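Local coordinates for protein TRAP-type transporter, periplasmic component (PDB 4P8B) that probably captures (S)-2-acetolactate in the periplasm as the solute-binding component of a TRAP-type transporter, at residues 29-33 against 252-257; 117-123 against 151-155; 145-149 against 264-269; 183-187 against 237-241. All coordinates share one frame; numbering follows the deposited sequence.

Interaction 1 (29-33 against 252-257)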
loop_
_atom_site.group_PDB
_atom_site.type_symbol
_atom_site.label_atom_id
_atom_site.label_comp_id
_atom_site.label_asym_id
_atom_site.label_seq_id
_atom_site.Cartn_x
_atom_site.Cartn_y
_atom_site.Cartn_z
ATOM N N TYR A 29 -12.768 19.676 -22.251
ATOM C CA TYR A 29 -12.423 18.495 -21.460
ATOM C C TYR A 29 -12.434 17.227 -22.316
ATOM O O TYR A 29 -13.301 17.064 -23.178
ATOM C CB TYR A 29 -13.424 18.295 -20.319
ATOM C CG TYR A 29 -13.350 19.262 -19.149
ATOM C CD1 TYR A 29 -12.475 20.351 -19.148
ATOM C CD2 TYR A 29 -14.152 19.065 -18.021
ATOM C CE1 TYR A 29 -12.418 21.227 -18.069
ATOM C CE2 TYR A 29 -14.107 19.935 -16.944
ATOM C CZ TYR A 29 -13.238 21.009 -16.966
ATOM O OH TYR A 29 -13.209 21.855 -15.881
ATOM N N LYS A 30 -11.474 16.337 -22.069
ATOM C CA LYS A 30 -11.495 14.976 -22.613
ATOM C C LYS A 30 -12.885 14.327 -22.436
ATOM O O LYS A 30 -13.567 14.567 -21.440
ATOM C CB LYS A 30 -10.474 14.107 -21.862
ATOM C CG LYS A 30 -9.002 14.017 -22.345
ATOM C CD LYS A 30 -8.136 13.422 -21.181
ATOM C CE LYS A 30 -6.960 12.524 -21.616
ATOM N NZ LYS A 30 -5.642 13.251 -21.718
ATOM N N SER A 31 -13.283 13.478 -23.377
ATOM C CA SER A 31 -14.503 12.676 -23.254
ATOM C C SER A 31 -14.401 11.546 -22.201
ATOM O O SER A 31 -15.411 11.091 -21.654
ATOM C CB SER A 31 -14.823 12.035 -24.598
ATOM O OG SER A 31 -15.921 11.147 -24.479
ATOM N N GLU A 32 -13.195 11.054 -21.953
ATOM C CA GLU A 32 -12.999 10.016 -20.941
ATOM C C GLU A 32 -11.650 10.236 -20.319
ATOM O O GLU A 32 -10.679 10.513 -21.023
ATOM C CB GLU A 32 -13.076 8.636 -21.588
ATOM C CG GLU A 32 -12.989 7.460 -20.638
ATOM C CD GLU A 32 -13.398 6.172 -21.331
ATOM O OE1 GLU A 32 -12.557 5.591 -22.050
ATOM O OE2 GLU A 32 -14.576 5.767 -21.192
ATOM N N TYR A 33 -11.592 10.147 -18.990
ATOM C CA TYR A 33 -10.336 10.231 -18.269
ATOM C C TYR A 33 -9.991 8.850 -17.765
ATOM O O TYR A 33 -10.876 8.060 -17.505
ATOM C CB TYR A 33 -10.437 11.219 -17.106
ATOM C CG TYR A 33 -10.557 12.650 -17.581
ATOM C CD1 TYR A 33 -11.793 13.197 -17.889
ATOM C CD2 TYR A 33 -9.428 13.430 -17.754
ATOM C CE1 TYR A 33 -11.908 14.505 -18.349
ATOM C CE2 TYR A 33 -9.535 14.745 -18.230
ATOM C CZ TYR A 33 -10.777 15.259 -18.506
ATOM O OH TYR A 33 -10.910 16.554 -18.987
ATOM N N ILE A 252 -3.700 17.713 -16.308
ATOM C CA ILE A 252 -5.114 17.377 -16.295
ATOM C C ILE A 252 -5.783 18.240 -15.241
ATOM O O ILE A 252 -6.831 18.850 -15.478
ATOM C CB ILE A 252 -5.326 15.877 -15.951
ATOM C CG1 ILE A 252 -4.782 15.001 -17.079
ATOM C CG2 ILE A 252 -6.787 15.584 -15.696
ATOM C CD1 ILE A 252 -5.560 15.090 -18.372
ATOM N N TRP A 253 -5.160 18.298 -14.067
ATOM C CA TRP A 253 -5.659 19.117 -12.965
ATOM C C TRP A 253 -5.885 20.569 -13.431
ATOM O O TRP A 253 -6.986 21.084 -13.282
ATOM C CB TRP A 253 -4.674 19.043 -11.797
ATOM C CG TRP A 253 -5.074 19.767 -10.547
ATOM C CD1 TRP A 253 -4.490 20.898 -10.045
ATOM C CD2 TRP A 253 -6.148 19.439 -9.645
ATOM N NE1 TRP A 253 -5.112 21.277 -8.882
ATOM C CE2 TRP A 253 -6.141 20.413 -8.621
ATOM C CE3 TRP A 253 -7.110 18.425 -9.604
ATOM C CZ2 TRP A 253 -7.050 20.393 -7.563
ATOM C CZ3 TRP A 253 -8.021 18.418 -8.553
ATOM C CH2 TRP A 253 -7.976 19.386 -7.547
ATOM N N GLU A 254 -4.848 21.179 -14.013
ATOM C CA GLU A 254 -4.878 22.585 -14.449
ATOM C C GLU A 254 -5.818 22.784 -15.612
ATOM O O GLU A 254 -6.282 23.914 -15.844
ATOM C CB GLU A 254 -3.465 23.045 -14.828
ATOM C CG GLU A 254 -2.560 23.241 -13.630
ATOM C CD GLU A 254 -1.120 23.518 -13.997
ATOM O OE1 GLU A 254 -0.857 23.879 -15.165
ATOM O OE2 GLU A 254 -0.249 23.376 -13.107
ATOM N N SER A 255 -6.100 21.731 -16.371
ATOM C CA SER A 255 -7.022 21.852 -17.497
ATOM C C SER A 255 -8.455 22.038 -17.008
ATOM O O SER A 255 -9.310 22.549 -17.734
ATOM C CB SER A 255 -6.943 20.649 -18.431
ATOM O OG SER A 255 -7.648 19.531 -17.898
ATOM N N TRP A 256 -8.708 21.634 -15.770
ATOM C CA TRP A 256 -10.026 21.764 -15.168
ATOM C C TRP A 256 -10.185 23.157 -14.563
ATOM O O TRP A 256 -9.197 23.793 -14.199
ATOM C CB TRP A 256 -10.201 20.703 -14.074
ATOM C CG TRP A 256 -10.279 19.315 -14.617
ATOM C CD1 TRP A 256 -10.596 18.950 -15.884
ATOM C CD2 TRP A 256 -10.026 18.099 -13.900
ATOM N NE1 TRP A 256 -10.559 17.583 -16.012
ATOM C CE2 TRP A 256 -10.215 17.039 -14.802
ATOM C CE3 TRP A 256 -9.662 17.808 -12.582
ATOM C CZ2 TRP A 256 -10.048 15.702 -14.431
ATOM C CZ3 TRP A 256 -9.493 16.477 -12.219
ATOM C CH2 TRP A 256 -9.692 15.451 -13.139
ATOM N N THR A 257 -11.426 23.605 -14.435
ATOM C CA THR A 257 -11.712 24.901 -13.815
ATOM C C THR A 257 -11.481 24.788 -12.311
ATOM O O THR A 257 -11.611 23.702 -11.746
ATOM C CB THR A 257 -13.175 25.307 -14.003
ATOM O OG1 THR A 257 -14.016 24.326 -13.381
ATOM C CG2 THR A 257 -13.521 25.444 -15.475
HETATM O O HOH W 1 -8.452 17.746 -19.510
#

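Interaction 2 (117-123 against 151-155). With X2X ((2S)-2-hydroxy-2-methyl-3-oxobutanoic acid), chain D.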
loop_
_atom_site.group_PDB
_atom_site.type_symbol
_atom_site.label_atom_id
_atom_site.label_comp_id
_atom_site.label_asym_id
_atom_site.label_seq_id
_atom_site.Cartn_x
_atom_site.Cartn_y
_atom_site.Cartn_z
HETATM N N MSE A 117 5.534 1.693 12.627
HETATM C CA MSE A 117 4.176 2.007 13.061
HETATM C C MSE A 117 3.541 0.860 13.846
HETATM O O MSE A 117 3.254 -0.192 13.277
HETATM C CB MSE A 117 3.305 2.281 11.838
HETATM C CG MSE A 117 3.755 3.470 11.017
HETATM SE SE MSE A 117 2.719 3.775 9.429
HETATM C CE MSE A 117 3.297 2.241 8.388
ATOM N N PRO A 118 3.273 1.060 15.136
ATOM C CA PRO A 118 2.726 -0.062 15.926
ATOM C C PRO A 118 1.264 -0.405 15.656
ATOM O O PRO A 118 0.848 -1.531 15.934
ATOM C CB PRO A 118 2.850 0.418 17.374
ATOM C CG PRO A 118 3.914 1.436 17.359
ATOM C CD PRO A 118 3.839 2.112 15.997
ATOM N N ASP A 119 0.486 0.531 15.136
ATOM C CA ASP A 119 -0.953 0.338 15.058
ATOM C C ASP A 119 -1.583 1.363 14.100
ATOM O O ASP A 119 -0.883 2.183 13.494
ATOM C CB ASP A 119 -1.577 0.413 16.466
ATOM C CG ASP A 119 -1.189 1.672 17.227
ATOM O OD1 ASP A 119 -1.004 2.744 16.611
ATOM O OD2 ASP A 119 -1.117 1.617 18.471
ATOM N N TYR A 120 -2.902 1.302 13.934
ATOM C CA TYR A 120 -3.604 2.197 13.021
ATOM C C TYR A 120 -3.509 3.647 13.478
ATOM O O TYR A 120 -3.441 4.549 12.649
ATOM C CB TYR A 120 -5.072 1.766 12.850
ATOM C CG TYR A 120 -5.163 0.410 12.181
ATOM C CD1 TYR A 120 -4.961 0.267 10.815
ATOM C CD2 TYR A 120 -5.376 -0.734 12.932
ATOM C CE1 TYR A 120 -5.002 -0.963 10.222
ATOM C CE2 TYR A 120 -5.418 -1.994 12.340
ATOM C CZ TYR A 120 -5.228 -2.099 10.981
ATOM O OH TYR A 120 -5.260 -3.358 10.393
ATOM N N LYS A 121 -3.501 3.876 14.786
ATOM C CA LYS A 121 -3.384 5.229 15.320
ATOM C C LYS A 121 -2.063 5.837 14.848
ATOM O O LYS A 121 -1.985 7.038 14.580
ATOM C CB LYS A 121 -3.475 5.211 16.843
ATOM C CG LYS A 121 -3.911 6.534 17.447
ATOM C CD LYS A 121 -4.361 6.364 18.906
ATOM C CE LYS A 121 -4.887 7.662 19.482
ATOM N NZ LYS A 121 -5.276 7.516 20.917
ATOM N N ALA A 122 -1.033 5.017 14.721
ATOM C CA ALA A 122 0.277 5.483 14.285
ATOM C C ALA A 122 0.257 5.853 12.816
ATOM O O ALA A 122 0.813 6.878 12.431
ATOM C CB ALA A 122 1.337 4.427 14.568
ATOM N N LEU A 123 -0.362 5.029 11.984
ATOM C CA LEU A 123 -0.460 5.351 10.581
ATOM C C LEU A 123 -1.244 6.650 10.391
ATOM O O LEU A 123 -0.842 7.535 9.616
ATOM C CB LEU A 123 -1.127 4.173 9.844
ATOM C CG LEU A 123 -1.461 4.317 8.360
ATOM C CD1 LEU A 123 -0.264 4.748 7.565
ATOM C CD2 LEU A 123 -2.034 3.024 7.789
ATOM N N GLU A 151 -6.040 3.553 2.046
ATOM C CA GLU A 151 -5.275 2.524 2.750
ATOM C C GLU A 151 -5.305 1.183 2.057
ATOM O O GLU A 151 -6.352 0.709 1.631
ATOM C CB GLU A 151 -5.833 2.363 4.157
ATOM C CG GLU A 151 -5.032 1.409 5.053
ATOM C CD GLU A 151 -5.250 1.733 6.500
ATOM O OE1 GLU A 151 -5.049 2.907 6.837
ATOM O OE2 GLU A 151 -5.679 0.856 7.278
ATOM N N ASN A 152 -4.135 0.555 1.950
ATOM C CA ASN A 152 -4.059 -0.871 1.627
ATOM C C ASN A 152 -4.052 -1.599 2.971
ATOM O O ASN A 152 -5.024 -2.278 3.297
ATOM C CB ASN A 152 -2.838 -1.146 0.761
ATOM C CG ASN A 152 -3.042 -2.315 -0.209
ATOM O OD1 ASN A 152 -4.161 -2.792 -0.430
ATOM N ND2 ASN A 152 -1.957 -2.750 -0.801
ATOM N N GLY A 153 -3.008 -1.407 3.767
ATOM C CA GLY A 153 -3.021 -1.816 5.154
ATOM C C GLY A 153 -1.738 -2.422 5.623
ATOM O O GLY A 153 -0.730 -2.406 4.946
ATOM N N PHE A 154 -1.774 -2.941 6.842
ATOM C CA PHE A 154 -0.621 -3.638 7.430
ATOM C C PHE A 154 -0.347 -4.927 6.683
ATOM O O PHE A 154 -1.264 -5.754 6.470
ATOM C CB PHE A 154 -0.816 -3.894 8.933
ATOM C CG PHE A 154 -0.527 -2.683 9.766
ATOM C CD1 PHE A 154 0.770 -2.353 10.079
ATOM C CD2 PHE A 154 -1.548 -1.866 10.193
ATOM C CE1 PHE A 154 1.055 -1.209 10.833
ATOM C CE2 PHE A 154 -1.273 -0.723 10.933
ATOM C CZ PHE A 154 0.030 -0.405 11.251
ATOM N N ARG A 155 0.896 -5.101 6.265
ATOM C CA ARG A 155 1.247 -6.153 5.319
ATOM C C ARG A 155 1.766 -7.378 6.071
ATOM O O ARG A 155 2.873 -7.383 6.583
ATOM C CB ARG A 155 2.262 -5.628 4.299
ATOM C CG ARG A 155 1.741 -4.426 3.522
ATOM C CD ARG A 155 2.732 -3.886 2.510
ATOM N NE ARG A 155 2.976 -4.789 1.378
ATOM C CZ ARG A 155 2.260 -4.852 0.270
ATOM N NH1 ARG A 155 1.182 -4.110 0.128
ATOM N NH2 ARG A 155 2.602 -5.688 -0.693
HETATM O OAD X2X D . 1.656 -5.689 -5.332
HETATM C CAH X2X D . 1.082 -5.722 -4.196
HETATM O OAE X2X D . 1.406 -6.575 -3.318
HETATM C CAI X2X D . 0.013 -4.732 -3.866
HETATM C CAB X2X D . -1.199 -5.043 -4.717
HETATM O OAF X2X D . -0.226 -4.687 -2.488
HETATM C CAG X2X D . 0.587 -3.401 -4.231
HETATM O OAC X2X D . 0.295 -2.872 -5.303
HETATM C CAA X2X D . 1.543 -2.724 -3.309
HETATM O O HOH W 2 -4.459 -3.506 7.860
#

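Interaction 3 (145-149 against 264-269)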
loop_
_atom_site.group_PDB
_atom_site.type_symbol
_atom_site.label_atom_id
_atom_site.label_comp_id
_atom_site.label_asym_id
_atom_site.label_seq_id
_atom_site.Cartn_x
_atom_site.Cartn_y
_atom_site.Cartn_z
ATOM N N VAL A 145 -0.653 15.822 -8.546
ATOM C CA VAL A 145 -1.426 16.568 -7.564
ATOM C C VAL A 145 -2.105 15.596 -6.609
ATOM O O VAL A 145 -3.022 14.855 -7.015
ATOM C CB VAL A 145 -2.487 17.434 -8.246
ATOM C CG1 VAL A 145 -3.276 18.236 -7.212
ATOM C CG2 VAL A 145 -1.841 18.381 -9.272
ATOM N N PRO A 146 -1.657 15.564 -5.343
ATOM C CA PRO A 146 -2.270 14.668 -4.363
ATOM C C PRO A 146 -3.502 15.265 -3.720
ATOM O O PRO A 146 -3.488 16.464 -3.381
ATOM C CB PRO A 146 -1.169 14.496 -3.324
ATOM C CG PRO A 146 -0.501 15.840 -3.303
ATOM C CD PRO A 146 -0.571 16.359 -4.739
ATOM N N LEU A 147 -4.547 14.469 -3.539
ATOM C CA LEU A 147 -5.835 14.970 -3.081
ATOM C C LEU A 147 -6.357 14.327 -1.795
ATOM O O LEU A 147 -7.135 14.942 -1.076
ATOM C CB LEU A 147 -6.877 14.770 -4.173
ATOM C CG LEU A 147 -6.593 15.507 -5.489
ATOM C CD1 LEU A 147 -7.672 15.177 -6.513
ATOM C CD2 LEU A 147 -6.473 17.027 -5.312
ATOM N N ALA A 148 -6.008 13.065 -1.551
ATOM C CA ALA A 148 -6.523 12.363 -0.386
ATOM C C ALA A 148 -5.737 11.105 -0.131
ATOM O O ALA A 148 -5.007 10.623 -0.995
ATOM C CB ALA A 148 -7.979 12.002 -0.592
ATOM N N TRP A 149 -5.907 10.587 1.081
ATOM C CA TRP A 149 -5.329 9.325 1.508
ATOM C C TRP A 149 -6.374 8.229 1.586
ATOM O O TRP A 149 -7.507 8.445 2.031
ATOM C CB TRP A 149 -4.708 9.460 2.909
ATOM C CG TRP A 149 -3.552 10.411 3.019
ATOM C CD1 TRP A 149 -3.608 11.741 3.323
ATOM C CD2 TRP A 149 -2.176 10.107 2.803
ATOM N NE1 TRP A 149 -2.351 12.271 3.307
ATOM C CE2 TRP A 149 -1.448 11.298 3.005
ATOM C CE3 TRP A 149 -1.482 8.932 2.473
ATOM C CZ2 TRP A 149 -0.059 11.353 2.870
ATOM C CZ3 TRP A 149 -0.109 8.991 2.364
ATOM C CH2 TRP A 149 0.590 10.201 2.552
ATOM N N VAL A 264 -13.600 17.451 -7.578
ATOM C CA VAL A 264 -12.799 16.241 -7.700
ATOM C C VAL A 264 -12.008 15.964 -6.415
ATOM O O VAL A 264 -11.914 14.805 -5.979
ATOM C CB VAL A 264 -11.871 16.310 -8.930
ATOM C CG1 VAL A 264 -10.937 15.092 -8.962
ATOM C CG2 VAL A 264 -12.703 16.345 -10.207
ATOM N N LYS A 265 -11.463 17.015 -5.811
ATOM C CA LYS A 265 -10.747 16.911 -4.552
ATOM C C LYS A 265 -11.673 16.444 -3.448
ATOM O O LYS A 265 -11.347 15.504 -2.738
ATOM C CB LYS A 265 -10.106 18.247 -4.178
ATOM C CG LYS A 265 -9.366 18.214 -2.847
ATOM C CD LYS A 265 -8.481 19.439 -2.692
ATOM C CE LYS A 265 -7.604 19.336 -1.453
ATOM N NZ LYS A 265 -6.528 20.371 -1.436
ATOM N N GLN A 266 -12.837 17.064 -3.285
ATOM C CA GLN A 266 -13.732 16.627 -2.211
ATOM C C GLN A 266 -14.221 15.191 -2.446
ATOM O O GLN A 266 -14.428 14.421 -1.501
ATOM C CB GLN A 266 -14.921 17.581 -2.052
ATOM C CG GLN A 266 -15.818 17.230 -0.882
ATOM C CD GLN A 266 -15.092 17.321 0.453
ATOM O OE1 GLN A 266 -14.444 18.321 0.746
ATOM N NE2 GLN A 266 -15.195 16.271 1.266
ATOM N N ALA A 267 -14.406 14.825 -3.704
ATOM C CA ALA A 267 -14.814 13.468 -4.028
ATOM C C ALA A 267 -13.722 12.468 -3.629
ATOM O O ALA A 267 -14.028 11.389 -3.111
ATOM C CB ALA A 267 -15.146 13.345 -5.502
ATOM N N ALA A 268 -12.459 12.838 -3.843
ATOM C CA ALA A 268 -11.337 12.005 -3.402
ATOM C C ALA A 268 -11.303 11.880 -1.869
ATOM O O ALA A 268 -11.068 10.804 -1.332
ATOM C CB ALA A 268 -10.032 12.569 -3.908
ATOM N N VAL A 269 -11.540 12.989 -1.170
ATOM C CA VAL A 269 -11.572 12.964 0.292
ATOM C C VAL A 269 -12.676 12.039 0.810
ATOM O O VAL A 269 -12.441 11.217 1.699
ATOM C CB VAL A 269 -11.748 14.398 0.831
ATOM C CG1 VAL A 269 -12.098 14.401 2.333
ATOM C CG2 VAL A 269 -10.479 15.190 0.551
HETATM O O HOH W 3 -4.383 18.248 -1.391
#

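Interaction 4 (183-187 against 237-241)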
loop_
_atom_site.group_PDB
_atom_site.type_symbol
_atom_site.label_atom_id
_atom_site.label_comp_id
_atom_site.label_asym_id
_atom_site.label_seq_id
_atom_site.Cartn_x
_atom_site.Cartn_y
_atom_site.Cartn_z
ATOM N N TYR A 183 12.487 -3.335 0.314
ATOM C CA TYR A 183 11.918 -4.627 0.679
ATOM C C TYR A 183 12.913 -5.783 0.509
ATOM O O TYR A 183 12.940 -6.716 1.319
ATOM C CB TYR A 183 10.594 -4.901 -0.075
ATOM C CG TYR A 183 9.494 -4.059 0.493
ATOM C CD1 TYR A 183 8.778 -4.467 1.606
ATOM C CD2 TYR A 183 9.231 -2.785 -0.018
ATOM C CE1 TYR A 183 7.798 -3.657 2.170
ATOM C CE2 TYR A 183 8.271 -1.972 0.539
ATOM C CZ TYR A 183 7.568 -2.407 1.648
ATOM O OH TYR A 183 6.626 -1.587 2.215
ATOM N N ILE A 184 13.754 -5.711 -0.516
ATOM C CA ILE A 184 14.801 -6.712 -0.679
ATOM C C ILE A 184 15.738 -6.684 0.521
ATOM O O ILE A 184 16.087 -7.724 1.063
ATOM C CB ILE A 184 15.598 -6.491 -1.974
ATOM C CG1 ILE A 184 14.700 -6.749 -3.197
ATOM C CG2 ILE A 184 16.817 -7.392 -2.021
ATOM C CD1 ILE A 184 14.228 -8.185 -3.326
ATOM N N GLU A 185 16.131 -5.489 0.938
ATOM C CA GLU A 185 17.046 -5.345 2.066
ATOM C C GLU A 185 16.421 -5.808 3.382
ATOM O O GLU A 185 17.094 -6.465 4.192
ATOM C CB GLU A 185 17.538 -3.898 2.168
ATOM C CG GLU A 185 18.436 -3.536 0.999
ATOM C CD GLU A 185 19.009 -2.138 1.100
ATOM O OE1 GLU A 185 19.232 -1.657 2.229
ATOM O OE2 GLU A 185 19.243 -1.514 0.044
ATOM N N THR A 186 15.149 -5.496 3.607
ATOM C CA THR A 186 14.487 -5.935 4.828
ATOM C C THR A 186 14.475 -7.451 4.915
ATOM O O THR A 186 14.810 -8.029 5.951
ATOM C CB THR A 186 13.065 -5.396 4.896
ATOM O OG1 THR A 186 13.143 -3.972 5.039
ATOM C CG2 THR A 186 12.285 -5.992 6.061
ATOM N N PHE A 187 14.066 -8.112 3.839
ATOM C CA PHE A 187 13.988 -9.571 3.881
ATOM C C PHE A 187 15.363 -10.238 3.855
ATOM O O PHE A 187 15.539 -11.307 4.460
ATOM C CB PHE A 187 13.033 -10.089 2.804
ATOM C CG PHE A 187 11.593 -9.949 3.203
ATOM C CD1 PHE A 187 11.008 -10.882 4.035
ATOM C CD2 PHE A 187 10.835 -8.864 2.783
ATOM C CE1 PHE A 187 9.705 -10.742 4.461
ATOM C CE2 PHE A 187 9.532 -8.727 3.200
ATOM C CZ PHE A 187 8.968 -9.664 4.024
ATOM N N TRP A 237 2.563 -9.825 11.846
ATOM C CA TRP A 237 3.647 -9.015 12.412
ATOM C C TRP A 237 3.523 -7.513 12.195
ATOM O O TRP A 237 4.212 -6.758 12.871
ATOM C CB TRP A 237 4.967 -9.503 11.870
ATOM C CG TRP A 237 5.205 -9.357 10.382
ATOM C CD1 TRP A 237 4.304 -9.012 9.401
ATOM C CD2 TRP A 237 6.448 -9.565 9.718
ATOM N NE1 TRP A 237 4.925 -9.019 8.181
ATOM C CE2 TRP A 237 6.243 -9.340 8.342
ATOM C CE3 TRP A 237 7.726 -9.945 10.159
ATOM C CZ2 TRP A 237 7.271 -9.440 7.422
ATOM C CZ3 TRP A 237 8.735 -10.046 9.246
ATOM C CH2 TRP A 237 8.503 -9.805 7.882
ATOM N N GLY A 238 2.657 -7.062 11.302
ATOM C CA GLY A 238 2.446 -5.639 11.101
ATOM C C GLY A 238 3.706 -4.880 10.744
ATOM O O GLY A 238 3.836 -3.708 11.152
ATOM N N TYR A 239 4.637 -5.453 9.990
ATOM C CA TYR A 239 5.962 -4.851 9.862
ATOM C C TYR A 239 5.921 -3.490 9.167
ATOM O O TYR A 239 6.686 -2.584 9.535
ATOM C CB TYR A 239 7.004 -5.777 9.225
ATOM C CG TYR A 239 6.990 -5.931 7.705
ATOM C CD1 TYR A 239 5.824 -6.248 6.984
ATOM C CD2 TYR A 239 8.169 -5.836 7.007
ATOM C CE1 TYR A 239 5.865 -6.418 5.605
ATOM C CE2 TYR A 239 8.226 -6.032 5.646
ATOM C CZ TYR A 239 7.065 -6.320 4.945
ATOM O OH TYR A 239 7.164 -6.495 3.588
ATOM N N VAL A 240 5.039 -3.329 8.175
ATOM C CA VAL A 240 4.821 -2.048 7.518
ATOM C C VAL A 240 3.346 -1.963 7.161
ATOM O O VAL A 240 2.625 -2.959 7.216
ATOM C CB VAL A 240 5.619 -1.929 6.196
ATOM C CG1 VAL A 240 7.102 -2.105 6.421
ATOM C CG2 VAL A 240 5.105 -2.911 5.152
ATOM N N ALA A 241 2.903 -0.785 6.752
ATOM C CA ALA A 241 1.586 -0.633 6.152
ATOM C C ALA A 241 1.703 0.349 5.008
ATOM O O ALA A 241 2.329 1.394 5.171
ATOM C CB ALA A 241 0.555 -0.156 7.140
#

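Interaction 1 (29-33 against 252-257)
Y29, Y33 and W256 form an aromatic cluster that joins the loop leading into strand 33-36 to the C-terminal end of helix 250-255. The indole is the bump, and the two tyrosine faces make the hollow that receives it. W256 CD1 stands over the rim of one Y29 face, 3.5 Å from Y29 CZ, in an edge-to-face pair with planes at 56°. Y33 takes the next part of the same indole edge in an offset edge-to-face pair, W256 CZ2 lying over one ring face while K30 CB covers the opposite face. Beside them, I252 CG2 packs 3.8 Å from Y33 CE2. With CG anti to the carbonyl carbon (chi1 -69°), W256 folds back against its own helix end, where I252 O lies over one face of the indole, offset toward the rim of its five-membered ring. W256 NE1 donates to Y33 OH at 3.2 Å, the oxygen lying almost in the indole plane, and a water 2.8 Å from Y33 OH lies at the edge of the phenol ring. Y29 OH, also hydrogen-bonded to D260, slots in beyond the helix end and accepts the T257 N-H: T257 N to Y29 OH is 2.9 Å, with 160° at the hydrogen.

Interaction 2 (117-123 against 151-155)
The start of helix 120-127 lies across the end of strand 144-154, with D119 and F154 the nearest backbone pair at 8.6 Å between CA atoms and no direct hydrogen bond joining the two segments. Side chains carry most of the contact, with F154 at its centre. F154 drives its ring edge at the face of Y120 in a T-shaped pair, centroids 5.1 Å apart and planes at 84°. The same ring plane also meets two carbonyls: F154 CE1 is 3.4 Å from M117 O, and F154 CZ is 3.5 Å from D119 O. Y120 in turn offers its edge to E151, the phenol and carboxylate planes within 10° of parallel and OE2 near the ring plane; Y120 CE1 approaches OE2, while OE1 rests against L123 CD2 and forms a salt bridge with R280. One water links the halves, 2.7 Å from Y120 OH and accepting from F154 N at 2.9 Å. D119 is the N-cap, its OD1 accepting from A122 N while OD2 forms a salt bridge with R342. On the pocket side of the strand, R155 NH1 donates to the ligand hydroxyl OAF at 3.0 Å and 167°, NH2 binds the carboxylate oxygen OAE, and N152 ND2 adds a weak bond to OAF. N152 and G153 form a classic beta bulge opposite D242, which also binds the side chains of N152 and R155. Around this junction, helix 329-340 packs on M117 through I339, helix 258-279 lies against E151, and A241 of strand 241-249 touches F154.

Interaction 3 (145-149 against 264-269)
In the type II periplasmic binding protein fold, helices pack on a central mixed sheet of strand order 2-1-3-5-4, and here L147 and A148 of its outermost strand 144-154 meet A268 and its neighbours on helix 258-279. The two short segments run roughly in the same direction, at 34°, and their axes close to 6.8 Å, an approach probably allowed by the small A148 and A268. A268 CB and A148 CB lie 3.9 Å apart, and A148 CB also reaches A268 O at 3.4 Å, so strand methyl and helix backbone are in direct contact. Successive residues both point at the helix because the strand is irregular here: L147 has a psi of -30°, and the backbones of L147 and A148 both pair with F246 of strand 241-249. L147 supplies the larger knob. Its CB touches A268 CB, and its branches then part, L147 CD1 going to V264 CG1 at 4.1 Å and CD2 lying alongside CB, CG and CD of K265. W52 of helix 44-59 closes this apolar pocket and donates to V264 O through its indole nitrogen. V269 CG2 packs against L147 O at 3.7 Å. The aliphatic chain of K265 stays extended past L147 and carries its ammonium to a water, to which K265 NZ donates at 3.0 Å and which itself donates to P146 O at 2.8 Å.

Interaction 4 (183-187 against 237-241)
Y239 reaches from its loop into the notch between Y183 and F187 on helix 181-189. Y239 CB sits 3.7 Å above the centre of the W237 ring system, and chi1 of 79° places CG between the backbone N and carbonyl carbon, so that the ring lies between W237 CZ2 on one face and V240 CG2 on the other. Along the ring, CD1 faces R155 O, while CE2 meets T186 CG2 in its plane and also F187 CE2. Y239 CZ touches Y183 CE1 and F187 CE2, each at 3.9 Å. At the tip, Y239 OH enters between the edges of two aromatic rings, 3.2 Å from Y183 CE1 and 3.3 Å from F187 CE2. On the W237 side, F187 CE1 leans on W237 CH2 at 3.7 Å, the rings oblique to each other, to complete the aromatic cluster of F187, W237 and Y239. On the V240 side, V240 CG2 lies 3.6 Å from Y183 OH, which is hydrogen-bonded to S112. No hydrogen bond joins the two segments, so shape and apolar contact hold them together. The buried Y239 hydroxyl finds its polar partner in E215, which also pairs with the ligand-binding R155, and the polarised ring C-H edges would probably suit the oxygen better than ring pi faces would.

How the interactions relate
Two neighbouring pairs emerge. Interactions 1 and 3, centres about 15 Å apart, touch directly: W253 CH2 packs 3.6 Å from L147 CD2, and W256 CZ3 lies 3.8 Å from V264 CG2. Strand 144-154 then leads from interaction 3 to interaction 2, about 20 Å away centre to centre, where N152, near its end, and R155, just beyond 154, meet the ligand. Interaction 4 backs that site, its centre about 13 Å from that of interaction 2. R155 N bonds V240 O at 2.9 Å, and W237 NE1 bonds R155 O at 3.1 Å, so R155 is tied by its backbone to the loop that packs on helix 181-189. The Y183 side chain is about 8 Å from the ligand, whereas interaction 1 lies about 38 Å from interaction 4, centre to centre.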